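Local coordinates for protein hemoglobin subunit alpha (Mustelus griseus, PDB 1GCV) that binds oxygen at a haem iron and, paired with beta chains in a heterotetramer, carries it from the gills to the peripheral tissues, at residues K19-Y24 against V62-V67; S78-L83 against Q133-R138. One frame throughout, in Å; residues are numbered along the deposited sequence.

Interaction 1: K19-Y24 against V62-V67. With HEM (protoporphyrin IX containing Fe), chain E.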
loop_
_atom_site.group_PDB
_atom_site.type_symbol
_atom_site.label_atom_id
_atom_site.label_comp_id
_atom_site.label_asym_id
_atom_site.label_seq_id
_atom_site.Cartn_x
_atom_site.Cartn_y
_atom_site.Cartn_z
ATOM N N LYS A 19 21.183 16.804 16.169
ATOM C CA LYS A 19 21.236 18.146 16.749
ATOM C C LYS A 19 19.971 18.518 17.527
ATOM O O LYS A 19 20.049 19.077 18.621
ATOM C CB LYS A 19 21.481 19.183 15.645
ATOM C CG LYS A 19 22.887 19.765 15.625
ATOM C CD LYS A 19 23.922 18.707 15.280
ATOM C CE LYS A 19 25.266 19.334 14.931
ATOM N NZ LYS A 19 25.986 18.570 13.868
ATOM N N SER A 20 18.810 18.220 16.951
ATOM C CA SER A 20 17.536 18.515 17.594
ATOM C C SER A 20 16.512 17.431 17.253
ATOM O O SER A 20 15.593 17.659 16.467
ATOM C CB SER A 20 17.021 19.887 17.145
ATOM O OG SER A 20 17.185 20.069 15.754
ATOM N N PRO A 21 16.657 16.238 17.852
ATOM C CA PRO A 21 15.753 15.104 17.619
ATOM C C PRO A 21 14.261 15.400 17.809
ATOM O O PRO A 21 13.436 15.028 16.970
ATOM C CB PRO A 21 16.243 14.036 18.602
ATOM C CG PRO A 21 17.623 14.412 18.933
ATOM C CD PRO A 21 17.716 15.905 18.818
ATOM N N GLU A 22 13.921 16.064 18.910
ATOM C CA GLU A 22 12.533 16.393 19.227
ATOM C C GLU A 22 11.832 17.280 18.188
ATOM O O GLU A 22 10.696 17.011 17.800
ATOM C CB GLU A 22 12.468 17.055 20.610
ATOM C CG GLU A 22 12.457 16.070 21.784
ATOM C CD GLU A 22 13.824 15.473 22.082
ATOM O OE1 GLU A 22 13.878 14.347 22.618
ATOM O OE2 GLU A 22 14.849 16.120 21.785
ATOM N N ALA A 23 12.511 18.330 17.736
ATOM C CA ALA A 23 11.943 19.250 16.753
ATOM C C ALA A 23 11.670 18.562 15.418
ATOM O O ALA A 23 10.571 18.673 14.874
ATOM C CB ALA A 23 12.873 20.436 16.554
ATOM N N TYR A 24 12.666 17.856 14.893
ATOM C CA TYR A 24 12.514 17.138 13.629
ATOM C C TYR A 24 11.453 16.038 13.751
ATOM O O TYR A 24 10.575 15.906 12.891
ATOM C CB TYR A 24 13.842 16.495 13.216
ATOM C CG TYR A 24 14.882 17.455 12.688
ATOM C CD1 TYR A 24 16.101 17.616 13.343
ATOM C CD2 TYR A 24 14.662 18.185 11.523
ATOM C CE1 TYR A 24 17.073 18.472 12.853
ATOM C CE2 TYR A 24 15.633 19.048 11.024
ATOM C CZ TYR A 24 16.833 19.184 11.694
ATOM O OH TYR A 24 17.804 20.023 11.203
ATOM N N VAL A 62 11.616 8.679 18.287
ATOM C CA VAL A 62 11.664 8.123 16.942
ATOM C C VAL A 62 12.926 8.515 16.175
ATOM O O VAL A 62 13.593 7.662 15.587
ATOM C CB VAL A 62 10.423 8.559 16.120
ATOM C CG1 VAL A 62 10.603 8.181 14.648
ATOM C CG2 VAL A 62 9.172 7.903 16.689
ATOM N N ILE A 63 13.258 9.800 16.177
ATOM C CA ILE A 63 14.431 10.258 15.449
ATOM C C ILE A 63 15.733 9.751 16.059
ATOM O O ILE A 63 16.669 9.414 15.335
ATOM C CB ILE A 63 14.461 11.790 15.357
ATOM C CG1 ILE A 63 13.280 12.281 14.509
ATOM C CG2 ILE A 63 15.779 12.249 14.740
ATOM C CD1 ILE A 63 13.190 11.670 13.113
ATOM N N ARG A 64 15.804 9.696 17.385
ATOM C CA ARG A 64 17.011 9.194 18.036
ATOM C C ARG A 64 17.239 7.752 17.581
ATOM O O ARG A 64 18.370 7.353 17.313
ATOM C CB ARG A 64 16.867 9.246 19.559
ATOM C CG ARG A 64 17.231 10.585 20.175
ATOM C CD ARG A 64 16.561 10.787 21.540
ATOM N NE ARG A 64 16.244 12.192 21.787
ATOM C CZ ARG A 64 17.144 13.106 22.136
ATOM N NH1 ARG A 64 16.781 14.366 22.340
ATOM N NH2 ARG A 64 18.414 12.756 22.291
ATOM N N ALA A 65 16.164 6.973 17.485
ATOM C CA ALA A 65 16.272 5.581 17.051
ATOM C C ALA A 65 16.736 5.522 15.601
ATOM O O ALA A 65 17.445 4.598 15.206
ATOM C CB ALA A 65 14.933 4.863 17.207
ATOM N N VAL A 66 16.334 6.514 14.811
ATOM C CA VAL A 66 16.725 6.579 13.405
ATOM C C VAL A 66 18.219 6.906 13.340
ATOM O O VAL A 66 18.976 6.282 12.589
ATOM C CB VAL A 66 15.907 7.671 12.643
ATOM C CG1 VAL A 66 16.533 7.958 11.295
ATOM C CG2 VAL A 66 14.468 7.211 12.452
ATOM N N VAL A 67 18.638 7.879 14.145
ATOM C CA VAL A 67 20.030 8.289 14.185
ATOM C C VAL A 67 20.908 7.108 14.579
ATOM O O VAL A 67 21.946 6.870 13.975
ATOM C CB VAL A 67 20.229 9.442 15.188
ATOM C CG1 VAL A 67 21.706 9.727 15.379
ATOM C CG2 VAL A 67 19.523 10.686 14.679
HETATM C CHA HEM E . 7.262 3.760 20.577
HETATM C CHB HEM E . 10.658 4.150 17.111
HETATM C CHC HEM E . 7.136 4.112 13.717
HETATM C CHD HEM E . 3.759 3.917 17.190
HETATM C C1A HEM E . 8.503 3.827 19.905
HETATM C C2A HEM E . 9.792 4.007 20.545
HETATM C C3A HEM E . 10.727 4.161 19.598
HETATM C C4A HEM E . 10.025 4.072 18.345
HETATM C CMA HEM E . 12.233 4.323 19.800
HETATM C CAA HEM E . 10.072 3.976 22.025
HETATM C CBA HEM E . 9.908 2.549 22.489
HETATM C CGA HEM E . 10.030 2.408 23.990
HETATM O O1A HEM E . 9.305 3.121 24.721
HETATM O O2A HEM E . 10.855 1.578 24.432
HETATM C C1B HEM E . 9.984 4.097 15.887
HETATM C C2B HEM E . 10.643 4.228 14.587
HETATM C C3B HEM E . 9.664 4.184 13.620
HETATM C C4B HEM E . 8.391 4.049 14.339
HETATM C CMB HEM E . 12.152 4.315 14.354
HETATM C CAB HEM E . 9.828 4.183 12.226
HETATM C CBB HEM E . 10.608 5.124 11.546
HETATM C C1C HEM E . 5.918 4.087 14.388
HETATM C C2C HEM E . 4.635 4.323 13.744
HETATM C C3C HEM E . 3.686 4.234 14.727
HETATM C C4C HEM E . 4.390 3.986 15.964
HETATM C CMC HEM E . 4.433 4.649 12.263
HETATM C CAC HEM E . 2.301 4.309 14.630
HETATM C CBC HEM E . 1.577 5.270 13.911
HETATM C C1D HEM E . 4.428 3.791 18.398
HETATM C C2D HEM E . 3.738 3.801 19.672
HETATM C C3D HEM E . 4.717 3.807 20.608
HETATM C C4D HEM E . 6.014 3.758 19.938
HETATM C CMD HEM E . 2.226 3.777 19.915
HETATM C CAD HEM E . 4.459 3.884 22.093
HETATM C CBD HEM E . 4.490 5.342 22.507
HETATM C CGD HEM E . 4.622 5.517 24.004
HETATM O O1D HEM E . 5.148 4.597 24.673
HETATM O O2D HEM E . 4.197 6.578 24.507
HETATM N NA HEM E . 8.647 3.852 18.525
HETATM N NB HEM E . 8.595 3.946 15.736
HETATM N NC HEM E . 5.772 3.888 15.765
HETATM N ND HEM E . 5.828 3.718 18.552
HETATM FE FE HEM E . 7.223 3.576 17.129
#

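Interaction 2: S78-L83 against Q133-R138. With HEM (protoporphyrin IX containing Fe), chain E.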
loop_
_atom_site.group_PDB
_atom_site.type_symbol
_atom_site.label_atom_id
_atom_site.label_comp_id
_atom_site.label_asym_id
_atom_site.label_seq_id
_atom_site.Cartn_x
_atom_site.Cartn_y
_atom_site.Cartn_z
ATOM N N SER A 78 20.360 -7.029 14.042
ATOM C CA SER A 78 20.603 -7.288 15.458
ATOM C C SER A 78 20.403 -6.031 16.282
ATOM O O SER A 78 20.039 -6.099 17.454
ATOM C CB SER A 78 22.024 -7.812 15.676
ATOM O OG SER A 78 22.530 -8.408 14.496
ATOM N N HIS A 79 20.635 -4.878 15.665
ATOM C CA HIS A 79 20.486 -3.605 16.364
ATOM C C HIS A 79 19.032 -3.188 16.623
ATOM O O HIS A 79 18.711 -2.695 17.709
ATOM C CB HIS A 79 21.204 -2.494 15.592
ATOM C CG HIS A 79 20.868 -1.117 16.073
ATOM N ND1 HIS A 79 21.405 -0.581 17.223
ATOM C CD2 HIS A 79 20.030 -0.178 15.574
ATOM C CE1 HIS A 79 20.911 0.631 17.412
ATOM N NE2 HIS A 79 20.075 0.899 16.426
ATOM N N LEU A 80 18.157 -3.381 15.636
ATOM C CA LEU A 80 16.750 -2.999 15.780
ATOM C C LEU A 80 15.856 -4.113 16.326
ATOM O O LEU A 80 14.638 -3.956 16.396
ATOM C CB LEU A 80 16.193 -2.522 14.432
ATOM C CG LEU A 80 16.631 -1.146 13.919
ATOM C CD1 LEU A 80 16.207 -0.999 12.463
ATOM C CD2 LEU A 80 16.019 -0.047 14.774
ATOM N N GLU A 81 16.460 -5.232 16.714
ATOM C CA GLU A 81 15.714 -6.367 17.243
ATOM C C GLU A 81 14.813 -5.997 18.419
ATOM O O GLU A 81 13.623 -6.332 18.426
ATOM C CB GLU A 81 16.676 -7.470 17.673
ATOM C CG GLU A 81 16.079 -8.463 18.649
ATOM C CD GLU A 81 16.840 -9.770 18.684
ATOM O OE1 GLU A 81 16.590 -10.630 17.811
ATOM O OE2 GLU A 81 17.689 -9.936 19.585
ATOM N N THR A 82 15.370 -5.317 19.414
ATOM C CA THR A 82 14.565 -4.938 20.565
ATOM C C THR A 82 13.428 -4.021 20.136
ATOM O O THR A 82 12.303 -4.167 20.604
ATOM C CB THR A 82 15.400 -4.229 21.651
ATOM O OG1 THR A 82 16.501 -5.063 22.028
ATOM C CG2 THR A 82 14.552 -3.977 22.884
ATOM N N LEU A 83 13.721 -3.082 19.240
ATOM C CA LEU A 83 12.707 -2.154 18.756
ATOM C C LEU A 83 11.660 -2.894 17.923
ATOM O O LEU A 83 10.485 -2.534 17.934
ATOM C CB LEU A 83 13.352 -1.043 17.923
ATOM C CG LEU A 83 12.672 0.330 17.881
ATOM C CD1 LEU A 83 12.143 0.708 19.251
ATOM C CD2 LEU A 83 13.676 1.370 17.402
ATOM N N GLN A 133 11.470 -2.540 7.292
ATOM C CA GLN A 133 11.406 -3.995 7.121
ATOM C C GLN A 133 11.809 -4.750 8.398
ATOM O O GLN A 133 11.276 -5.822 8.685
ATOM C CB GLN A 133 12.275 -4.446 5.933
ATOM C CG GLN A 133 13.705 -4.868 6.302
ATOM C CD GLN A 133 14.089 -6.247 5.766
ATOM O OE1 GLN A 133 14.257 -7.202 6.531
ATOM N NE2 GLN A 133 14.235 -6.349 4.447
ATOM N N GLU A 134 12.743 -4.187 9.162
ATOM C CA GLU A 134 13.182 -4.797 10.413
ATOM C C GLU A 134 12.070 -4.663 11.450
ATOM O O GLU A 134 11.764 -5.613 12.172
ATOM C CB GLU A 134 14.447 -4.105 10.934
ATOM C CG GLU A 134 15.703 -4.452 10.160
ATOM C CD GLU A 134 15.870 -5.953 9.966
ATOM O OE1 GLU A 134 15.572 -6.721 10.909
ATOM O OE2 GLU A 134 16.299 -6.362 8.866
ATOM N N LEU A 135 11.462 -3.480 11.503
ATOM C CA LEU A 135 10.383 -3.182 12.442
ATOM C C LEU A 135 9.110 -3.987 12.190
ATOM O O LEU A 135 8.286 -4.135 13.088
ATOM C CB LEU A 135 10.058 -1.683 12.405
ATOM C CG LEU A 135 10.623 -0.788 13.515
ATOM C CD1 LEU A 135 12.006 -1.256 13.938
ATOM C CD2 LEU A 135 10.678 0.646 13.018
ATOM N N SER A 136 8.946 -4.496 10.973
ATOM C CA SER A 136 7.770 -5.296 10.622
ATOM C C SER A 136 8.085 -6.791 10.675
ATOM O O SER A 136 7.222 -7.614 10.388
ATOM C CB SER A 136 7.292 -4.976 9.193
ATOM O OG SER A 136 7.399 -3.600 8.884
ATOM N N SER A 137 9.313 -7.135 11.051
ATOM C CA SER A 137 9.752 -8.527 11.061
ATOM C C SER A 137 9.392 -9.427 12.241
ATOM O O SER A 137 9.640 -10.628 12.182
ATOM C CB SER A 137 11.271 -8.582 10.840
ATOM O OG SER A 137 11.988 -8.235 12.016
ATOM N N ARG A 138 8.806 -8.880 13.301
ATOM C CA ARG A 138 8.472 -9.714 14.451
ATOM C C ARG A 138 7.006 -9.684 14.870
ATOM O O ARG A 138 6.696 -9.703 16.058
ATOM C CB ARG A 138 9.355 -9.329 15.643
ATOM C CG ARG A 138 10.760 -9.887 15.554
ATOM C CD ARG A 138 11.720 -8.864 14.989
ATOM N NE ARG A 138 13.045 -9.419 14.720
ATOM C CZ ARG A 138 13.685 -10.267 15.521
ATOM N NH1 ARG A 138 13.132 -10.675 16.657
ATOM N NH2 ARG A 138 14.890 -10.709 15.187
HETATM C CHA HEM E . 7.262 3.760 20.577
HETATM C CHB HEM E . 10.658 4.150 17.111
HETATM C CHC HEM E . 7.136 4.112 13.717
HETATM C CHD HEM E . 3.759 3.917 17.190
HETATM C C1A HEM E . 8.503 3.827 19.905
HETATM C C2A HEM E . 9.792 4.007 20.545
HETATM C C3A HEM E . 10.727 4.161 19.598
HETATM C C4A HEM E . 10.025 4.072 18.345
HETATM C CMA HEM E . 12.233 4.323 19.800
HETATM C CAA HEM E . 10.072 3.976 22.025
HETATM C CBA HEM E . 9.908 2.549 22.489
HETATM C CGA HEM E . 10.030 2.408 23.990
HETATM O O1A HEM E . 9.305 3.121 24.721
HETATM O O2A HEM E . 10.855 1.578 24.432
HETATM C C1B HEM E . 9.984 4.097 15.887
HETATM C C2B HEM E . 10.643 4.228 14.587
HETATM C C3B HEM E . 9.664 4.184 13.620
HETATM C C4B HEM E . 8.391 4.049 14.339
HETATM C CMB HEM E . 12.152 4.315 14.354
HETATM C CAB HEM E . 9.828 4.183 12.226
HETATM C CBB HEM E . 10.608 5.124 11.546
HETATM C C1C HEM E . 5.918 4.087 14.388
HETATM C C2C HEM E . 4.635 4.323 13.744
HETATM C C3C HEM E . 3.686 4.234 14.727
HETATM C C4C HEM E . 4.390 3.986 15.964
HETATM C CMC HEM E . 4.433 4.649 12.263
HETATM C CAC HEM E . 2.301 4.309 14.630
HETATM C CBC HEM E . 1.577 5.270 13.911
HETATM C C1D HEM E . 4.428 3.791 18.398
HETATM C C2D HEM E . 3.738 3.801 19.672
HETATM C C3D HEM E . 4.717 3.807 20.608
HETATM C C4D HEM E . 6.014 3.758 19.938
HETATM C CMD HEM E . 2.226 3.777 19.915
HETATM C CAD HEM E . 4.459 3.884 22.093
HETATM C CBD HEM E . 4.490 5.342 22.507
HETATM C CGD HEM E . 4.622 5.517 24.004
HETATM O O1D HEM E . 5.148 4.597 24.673
HETATM O O2D HEM E . 4.197 6.578 24.507
HETATM N NA HEM E . 8.647 3.852 18.525
HETATM N NB HEM E . 8.595 3.946 15.736
HETATM N NC HEM E . 5.772 3.888 15.765
HETATM N ND HEM E . 5.828 3.718 18.552
HETATM FE FE HEM E . 7.223 3.576 17.129
#

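Interaction 1: K19-Y24 against V62-V67
Ile63 settles on Pro21 just one residue after Val62 has turned both methyls to the haem, CG1 of Val62 lying 4.0 Å from HEM C2B. CG1 of Ile63, beside the backbone N (chi1 -65°), reaches the carbonyl O of Pro21 at 3.7 Å and also approaches Tyr24 CB. The other branch, CG2, packs 4.3 Å from Pro21 CB. Leu17 of helix 4-19 touches both Ile63 and Tyr24. Arg64 then folds its guanidinium over the proline ring: Pro21 CG sits over the centre of one face, 3.5 Å from Arg64 CZ. Glu22 meets the same group at its edge. The glutamate chain starts away from helix 53-71, but its bend at chi2 (77°) brings CD round to the arginine. In the resulting salt bridge both carboxylate oxygens use syn lone pairs toward a single nitrogen, in two hydrogen bonds, with Arg64 NH1 2.7 Å from Glu22 OE2 and 2.9 Å from Glu22 OE1. A weak third bond runs from Arg64 NE to Glu22 OE1 at 3.3 Å, and the carboxylate and guanidinium planes stay 38° apart. Ala65 is back on the haem side, its CB 3.8 Å from HEM CMA, while Val67 leans on Leu17. This is the globin meeting of the B and E helices: one side of helix 53-71 packs on the start of helix 21-35, and another lines the distal haem pocket.

Interaction 2: S78-L83 against Q133-R138
Leu80 pushes CD1 against Glu134, 3.9 Å from its CB, the two side chains crossing at about a right angle. Its other methyl, CD2, meets Leu135 CD1 at 4.3 Å, and that leucine methyl also touches Leu83 CB at 4.2 Å. Leu135 CD1 thus meets both Leu80, at the break between helix 76-79 and helix 81-91, and Leu83 of the second helix. The remaining methyl, Leu135 CD2, lies 3.7 Å from HEM CAB, and Leu83 CD1 lies 3.7 Å from HEM CMA, so both leucines pack on the haem as well as on each other. Farther from the haem, Glu81 runs extended, CG anti to the backbone N (chi1 160°), and holds OE1 3.1 Å from Arg138 NH2. This salt bridge carries a weak hydrogen bond, with carboxylate and guanidinium planes 72° apart and Glu81 CG over one face of the guanidinium. The arginine side chain also rests on Ala84 and Leu85 of helix 81-91. Next outward, Ser137 follows the end of helix 118-135: Ser137 OG donates to Glu134 O at 2.6 Å, and the same oxygen accepts from Ser137 N, which fixes the turn leading to Arg138. Lys89 NZ binds Arg138 O, and His77 NE2 makes a weak bond to Arg138 NH2. Leu83 O accepts from ND1 of His87, predicted to be the proximal iron ligand. An alanine in place of Arg138 would probably leave Glu81 OE1 without its cationic mate and His77 without its weak bond. Leucine packing joins the segments beside the haem, while the long, bent bond from NH2 to OE1 suggests that the outer pair is held more by charge than by a directed hydrogen bond.

Overall arrangement
From the N terminus, helix 4-19 gives way to helix 21-35, whose first turn is met again by helix 53-71 in interaction 1, closing a loop of 37 residues. Helix 53-71 then runs on to helix 76-79, where interaction 2 opens; it closes only when helix 118-135 ends, after another 49 residues. The loops neither nest nor cross but follow in series, their centres about 18 Å apart. Interaction 1 ties the distal helix 53-71 to the start of helix 21-35, and interaction 2 ties the proximal helix 81-91 to the C-terminal end. They meet at the haem, which both touch, and directly where Ala65 CB packs 3.7 Å from Leu83 CD2.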